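Local coordinates for antifreeze protein type II (Clupea harengus, PDB 2PY2), which probably binds the surface of ice crystals and checks their growth, through a calcium-dependent, C-type lectin-like domain, at residues R14-N19 with S122-K127; H43-S48 with M83-W88. All coordinates share one frame; numbering follows the deposited sequence.

Contact 1: residues R14-N19 with S122-K127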
loop_
_atom_site.group_PDB
_atom_site.type_symbol
_atom_site.label_atom_id
_atom_site.label_comp_id
_atom_site.label_asym_id
_atom_site.label_seq_id
_atom_site.Cartn_x
_atom_site.Cartn_y
_atom_site.Cartn_z
ATOM N N ARG A 14 3.909 -10.053 -10.652
ATOM C CA ARG A 14 4.493 -8.831 -10.112
ATOM C C ARG A 14 5.512 -9.190 -9.037
ATOM O O ARG A 14 5.495 -10.302 -8.501
ATOM C CB ARG A 14 3.402 -7.956 -9.493
ATOM C CG ARG A 14 2.171 -7.778 -10.362
ATOM C CD ARG A 14 1.004 -7.251 -9.533
ATOM N NE ARG A 14 1.276 -5.926 -8.998
ATOM C CZ ARG A 14 0.552 -5.339 -8.052
ATOM N NH1 ARG A 14 -0.496 -5.966 -7.526
ATOM N NH2 ARG A 14 0.873 -4.120 -7.636
ATOM N N CYS A 15 6.400 -8.249 -8.734
ATOM C CA CYS A 15 7.413 -8.440 -7.703
ATOM C C CYS A 15 7.102 -7.453 -6.585
ATOM O O CYS A 15 6.758 -6.299 -6.839
ATOM C CB CYS A 15 8.817 -8.187 -8.259
ATOM S SG CYS A 15 9.262 -9.283 -9.648
ATOM N N PHE A 16 7.220 -7.920 -5.349
ATOM C CA PHE A 16 6.916 -7.099 -4.184
ATOM C C PHE A 16 8.090 -6.956 -3.238
ATOM O O PHE A 16 8.952 -7.837 -3.153
ATOM C CB PHE A 16 5.743 -7.712 -3.420
ATOM C CG PHE A 16 4.455 -7.711 -4.183
ATOM C CD1 PHE A 16 3.517 -6.700 -3.992
ATOM C CD2 PHE A 16 4.174 -8.724 -5.093
ATOM C CE1 PHE A 16 2.322 -6.702 -4.694
ATOM C CE2 PHE A 16 2.974 -8.736 -5.803
ATOM C CZ PHE A 16 2.046 -7.725 -5.605
ATOM N N LEU A 17 8.115 -5.841 -2.518
ATOM C CA LEU A 17 9.171 -5.596 -1.558
ATOM C C LEU A 17 8.634 -4.815 -0.375
ATOM O O LEU A 17 7.873 -3.859 -0.541
ATOM C CB LEU A 17 10.322 -4.817 -2.196
ATOM C CG LEU A 17 11.506 -4.530 -1.265
ATOM C CD1 LEU A 17 12.190 -5.840 -0.894
ATOM C CD2 LEU A 17 12.498 -3.611 -1.951
ATOM N N PHE A 18 9.019 -5.251 0.820
ATOM C CA PHE A 18 8.631 -4.588 2.052
ATOM C C PHE A 18 9.784 -3.662 2.411
ATOM O O PHE A 18 10.929 -4.107 2.548
ATOM C CB PHE A 18 8.418 -5.608 3.182
ATOM C CG PHE A 18 8.152 -4.980 4.531
ATOM C CD1 PHE A 18 6.960 -4.300 4.781
ATOM C CD2 PHE A 18 9.089 -5.074 5.552
ATOM C CE1 PHE A 18 6.708 -3.724 6.034
ATOM C CE2 PHE A 18 8.847 -4.504 6.812
ATOM C CZ PHE A 18 7.654 -3.827 7.052
ATOM N N ASN A 19 9.486 -2.372 2.522
ATOM C CA ASN A 19 10.488 -1.377 2.887
ATOM C C ASN A 19 10.225 -1.034 4.350
ATOM O O ASN A 19 9.248 -0.363 4.669
ATOM C CB ASN A 19 10.329 -0.137 2.000
ATOM C CG ASN A 19 11.329 0.947 2.321
ATOM O OD1 ASN A 19 12.232 0.757 3.132
ATOM N ND2 ASN A 19 11.173 2.103 1.680
ATOM N N SER A 122 6.191 2.058 7.371
ATOM C CA SER A 122 6.942 1.179 6.499
ATOM C C SER A 122 6.075 1.142 5.248
ATOM O O SER A 122 4.997 1.731 5.237
ATOM C CB SER A 122 7.026 -0.215 7.113
ATOM O OG SER A 122 7.668 -0.148 8.368
ATOM N N SER A 123 6.514 0.456 4.202
ATOM C CA SER A 123 5.702 0.433 2.997
ATOM C C SER A 123 5.903 -0.794 2.129
ATOM O O SER A 123 6.846 -1.566 2.317
ATOM C CB SER A 123 5.966 1.702 2.176
ATOM O OG SER A 123 7.338 1.810 1.827
ATOM N N ILE A 124 4.990 -0.973 1.181
ATOM C CA ILE A 124 5.049 -2.097 0.260
ATOM C C ILE A 124 5.229 -1.548 -1.143
ATOM O O ILE A 124 4.423 -0.724 -1.583
ATOM C CB ILE A 124 3.731 -2.900 0.240
ATOM C CG1 ILE A 124 3.233 -3.163 1.668
ATOM C CG2 ILE A 124 3.936 -4.190 -0.553
ATOM C CD1 ILE A 124 4.187 -3.941 2.530
ATOM N N CYS A 125 6.268 -1.995 -1.844
ATOM C CA CYS A 125 6.501 -1.554 -3.218
ATOM C C CYS A 125 6.216 -2.724 -4.157
ATOM O O CYS A 125 6.366 -3.890 -3.781
ATOM C CB CYS A 125 7.955 -1.108 -3.453
ATOM S SG CYS A 125 8.600 0.362 -2.568
ATOM N N ALA A 126 5.798 -2.416 -5.376
ATOM C CA ALA A 126 5.524 -3.462 -6.353
ATOM C C ALA A 126 5.830 -2.969 -7.756
ATOM O O ALA A 126 5.809 -1.770 -8.022
ATOM C CB ALA A 126 4.068 -3.908 -6.260
ATOM N N LYS A 127 6.134 -3.908 -8.645
ATOM C CA LYS A 127 6.430 -3.598 -10.037
ATOM C C LYS A 127 6.278 -4.874 -10.853
ATOM O O LYS A 127 6.440 -5.977 -10.332
ATOM C CB LYS A 127 7.848 -3.025 -10.186
ATOM C CG LYS A 127 8.976 -3.922 -9.694
ATOM C CD LYS A 127 10.334 -3.264 -9.916
ATOM C CE LYS A 127 11.468 -4.103 -9.354
ATOM N NZ LYS A 127 12.805 -3.498 -9.635
HETATM O O HOH W 1 9.090 2.530 -0.079
#
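C15 and K127 begin a run of three hydrogen-bonded antiparallel pairs, continued by L17 with C125 and N19 with S123. Each pair trades two backbone bonds, so the N-H and C=O of these six residues are all satisfied across the strands; F16, I124 and A126 make backbone bonds to K9, to A40 and W63, and to N38. C15 N to K127 O (2.8 Å) is nearly straight at 171°. At F16 with A126 and F18 with I124, the non-hydrogen-bonded pairs, the CA atoms come closer, and C15 O also takes a CA-H...O contact from A126 CA at 3.1 Å.

F16 CD1 lies 3.6 Å from A126 CB, while I124 CD1 meets the F18 ring edge-on at CD1 (3.6 Å). S122 CB packs on F18 CZ (3.7 Å) and S122 OG bonds P20 O. At the R14 end F16 CZ lies 3.5 Å above the guanidinium plane, and R14 NH1 pairs with E47 and the S41 carbonyl. On the other face a water accepts from N19 ND2 (2.8 Å) and bonds S123 OG (2.7 Å), while N19 OD1 takes L21 N; K127 NZ bonds E35 O.

Disulfides tie C15 to C4 and C125 to C32. This pairing of early and late strands closes the C-type lectin fold: strand 121-128 is flanked in parallel by 62-64, F16 packs on helix 45-52, and N19 and S123 face helix 25-33.

Contact 2: residues H43-S48 with M83-W88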
loop_
_atom_site.group_PDB
_atom_site.type_symbol
_atom_site.label_atom_id
_atom_site.label_comp_id
_atom_site.label_asym_id
_atom_site.label_seq_id
_atom_site.Cartn_x
_atom_site.Cartn_y
_atom_site.Cartn_z
ATOM N N HIS A 43 -5.367 -6.156 -5.400
ATOM C CA HIS A 43 -6.587 -6.445 -6.153
ATOM C C HIS A 43 -7.383 -7.692 -5.784
ATOM O O HIS A 43 -8.333 -8.051 -6.485
ATOM C CB HIS A 43 -6.222 -6.513 -7.633
ATOM C CG HIS A 43 -5.515 -5.290 -8.123
ATOM N ND1 HIS A 43 -6.173 -4.112 -8.392
ATOM C CD2 HIS A 43 -4.199 -5.046 -8.334
ATOM C CE1 HIS A 43 -5.295 -3.190 -8.747
ATOM N NE2 HIS A 43 -4.089 -3.731 -8.719
ATOM N N SER A 44 -7.006 -8.352 -4.700
ATOM C CA SER A 44 -7.728 -9.554 -4.275
ATOM C C SER A 44 -7.282 -9.948 -2.884
ATOM O O SER A 44 -6.242 -9.499 -2.404
ATOM C CB SER A 44 -7.441 -10.716 -5.228
ATOM O OG SER A 44 -6.096 -11.154 -5.093
ATOM N N LEU A 45 -8.068 -10.803 -2.238
ATOM C CA LEU A 45 -7.718 -11.268 -0.907
ATOM C C LEU A 45 -6.430 -12.072 -1.001
ATOM O O LEU A 45 -5.595 -12.036 -0.108
ATOM C CB LEU A 45 -8.828 -12.154 -0.343
ATOM C CG LEU A 45 -8.502 -12.767 1.022
ATOM C CD1 LEU A 45 -8.300 -11.686 2.067
ATOM C CD2 LEU A 45 -9.633 -13.657 1.426
ATOM N N GLU A 46 -6.280 -12.816 -2.091
ATOM C CA GLU A 46 -5.084 -13.619 -2.304
ATOM C C GLU A 46 -3.838 -12.729 -2.328
ATOM O O GLU A 46 -2.794 -13.072 -1.765
ATOM C CB GLU A 46 -5.209 -14.386 -3.623
ATOM C CG GLU A 46 -6.293 -15.479 -3.623
ATOM C CD GLU A 46 -7.678 -14.979 -3.215
ATOM O OE1 GLU A 46 -8.236 -14.079 -3.889
ATOM O OE2 GLU A 46 -8.214 -15.497 -2.209
ATOM N N GLU A 47 -3.953 -11.578 -2.978
ATOM C CA GLU A 47 -2.826 -10.654 -3.064
ATOM C C GLU A 47 -2.598 -10.009 -1.701
ATOM O O GLU A 47 -1.461 -9.815 -1.270
ATOM C CB GLU A 47 -3.116 -9.585 -4.115
ATOM C CG GLU A 47 -1.877 -8.954 -4.708
ATOM C CD GLU A 47 -2.147 -8.332 -6.070
ATOM O OE1 GLU A 47 -1.361 -8.596 -7.008
ATOM O OE2 GLU A 47 -3.143 -7.586 -6.204
ATOM N N SER A 48 -3.691 -9.689 -1.023
ATOM C CA SER A 48 -3.618 -9.080 0.291
ATOM C C SER A 48 -2.887 -10.002 1.249
ATOM O O SER A 48 -2.045 -9.567 2.021
ATOM C CB SER A 48 -5.015 -8.809 0.839
ATOM O OG SER A 48 -4.919 -8.306 2.161
ATOM N N MET A 83 -9.383 0.179 -9.169
ATOM C CA MET A 83 -9.751 0.054 -7.760
ATOM C C MET A 83 -10.917 -0.924 -7.747
ATOM O O MET A 83 -12.082 -0.522 -7.764
ATOM C CB MET A 83 -10.208 1.401 -7.201
ATOM C CG MET A 83 -9.145 2.149 -6.417
ATOM S SD MET A 83 -8.734 1.344 -4.851
ATOM C CE MET A 83 -7.436 2.478 -4.227
ATOM N N ASP A 84 -10.593 -2.208 -7.728
ATOM C CA ASP A 84 -11.602 -3.260 -7.765
ATOM C C ASP A 84 -11.627 -4.114 -6.511
ATOM O O ASP A 84 -12.314 -5.130 -6.458
ATOM C CB ASP A 84 -11.348 -4.157 -8.975
ATOM C CG ASP A 84 -9.899 -4.607 -9.067
ATOM O OD1 ASP A 84 -9.200 -4.566 -8.034
ATOM O OD2 ASP A 84 -9.458 -5.007 -10.166
ATOM N N TYR A 85 -10.872 -3.708 -5.501
ATOM C CA TYR A 85 -10.817 -4.460 -4.261
ATOM C C TYR A 85 -10.451 -3.509 -3.140
ATOM O O TYR A 85 -9.709 -2.551 -3.356
ATOM C CB TYR A 85 -9.752 -5.558 -4.354
ATOM C CG TYR A 85 -9.465 -6.255 -3.039
ATOM C CD1 TYR A 85 -10.243 -7.327 -2.605
ATOM C CD2 TYR A 85 -8.419 -5.833 -2.222
ATOM C CE1 TYR A 85 -9.981 -7.963 -1.389
ATOM C CE2 TYR A 85 -8.153 -6.455 -1.010
ATOM C CZ TYR A 85 -8.934 -7.517 -0.598
ATOM O OH TYR A 85 -8.668 -8.126 0.609
ATOM N N ALA A 86 -10.990 -3.773 -1.953
ATOM C CA ALA A 86 -10.702 -2.972 -0.772
ATOM C C ALA A 86 -10.806 -3.851 0.474
ATOM O O ALA A 86 -11.508 -4.862 0.476
ATOM C CB ALA A 86 -11.674 -1.801 -0.674
ATOM N N ASP A 87 -10.100 -3.462 1.530
ATOM C CA ASP A 87 -10.120 -4.198 2.784
ATOM C C ASP A 87 -10.254 -3.191 3.925
ATOM O O ASP A 87 -9.525 -3.241 4.908
ATOM C CB ASP A 87 -8.833 -5.026 2.921
ATOM C CG ASP A 87 -8.826 -5.901 4.164
ATOM O OD1 ASP A 87 -9.901 -6.412 4.545
ATOM O OD2 ASP A 87 -7.741 -6.096 4.752
ATOM N N TRP A 88 -11.211 -2.276 3.785
ATOM C CA TRP A 88 -11.435 -1.237 4.783
ATOM C C TRP A 88 -11.806 -1.718 6.183
ATOM O O TRP A 88 -12.578 -2.667 6.351
ATOM C CB TRP A 88 -12.537 -0.282 4.311
ATOM C CG TRP A 88 -12.237 0.423 3.028
ATOM C CD1 TRP A 88 -12.929 0.328 1.853
ATOM C CD2 TRP A 88 -11.190 1.371 2.801
ATOM N NE1 TRP A 88 -12.379 1.160 0.908
ATOM C CE2 TRP A 88 -11.310 1.812 1.466
ATOM C CE3 TRP A 88 -10.162 1.890 3.599
ATOM C CZ2 TRP A 88 -10.440 2.751 0.909
ATOM C CZ3 TRP A 88 -9.296 2.827 3.042
ATOM C CH2 TRP A 88 -9.444 3.245 1.709
HETATM O O HOH W 2 -5.217 -5.874 3.206
#
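The N-terminal turn of helix 45-52 meets the long loop that follows strand 76-77, with Y85 and D84 of the loop reaching H43, S44, L45 and S48. Y85 does most of the covering. Its CG stands anti to the backbone N (chi1 171°), which lays one ring face over the S44 backbone: S44 N is 3.6 Å from Y85 CG, and L45 N lies 3.5 Å from Y85 CE1. At the far end Y85 OH touches S48 CB at 3.7 Å.

S44 is the N-cap: its OG accepts from E47 N (3.0 Å), while E47 OE2 takes H43 N at 2.8 Å; the glutamate's other oxygen pairs with R14.

Beside it, H43 ND1 donates to D84 OD1 at 3.1 Å, a His-carboxylate bond of 156°. OD1 lies in the imidazole plane but is met on its syn side from 26° out of the carboxylate plane, with ring and carboxylate nearly perpendicular. H43 NE2 goes to S41 OG, and W77 packs against the ring. Past the hydroxyl end of Y85, a water donates to D87 OD2 (3.0 Å) and bonds S48 OG, bridging the loop to the helix.

How the contacts relate
Contact 1 is the more buried of the two and contact 2 lies at the surface; their centres are about 15 Å apart. The first is strand against strand, regular and mostly backbone to backbone, burying 584 Å². The second sets a loop against a helix start, buries 278 Å² and relies on side chains: one aromatic face, a His-carboxylate bond and a water. Water bridges a pair of side chains in each. The two meet at E47, where R14 NH1 forms a 2.8 Å salt bridge with E47 OE1 and F16 CZ packs against the same oxygen. Helix 45-52 thus touches the strands through E47, F50 and V51, and the 83-88 loop through L45 and S48, with the N-cap S44 before it.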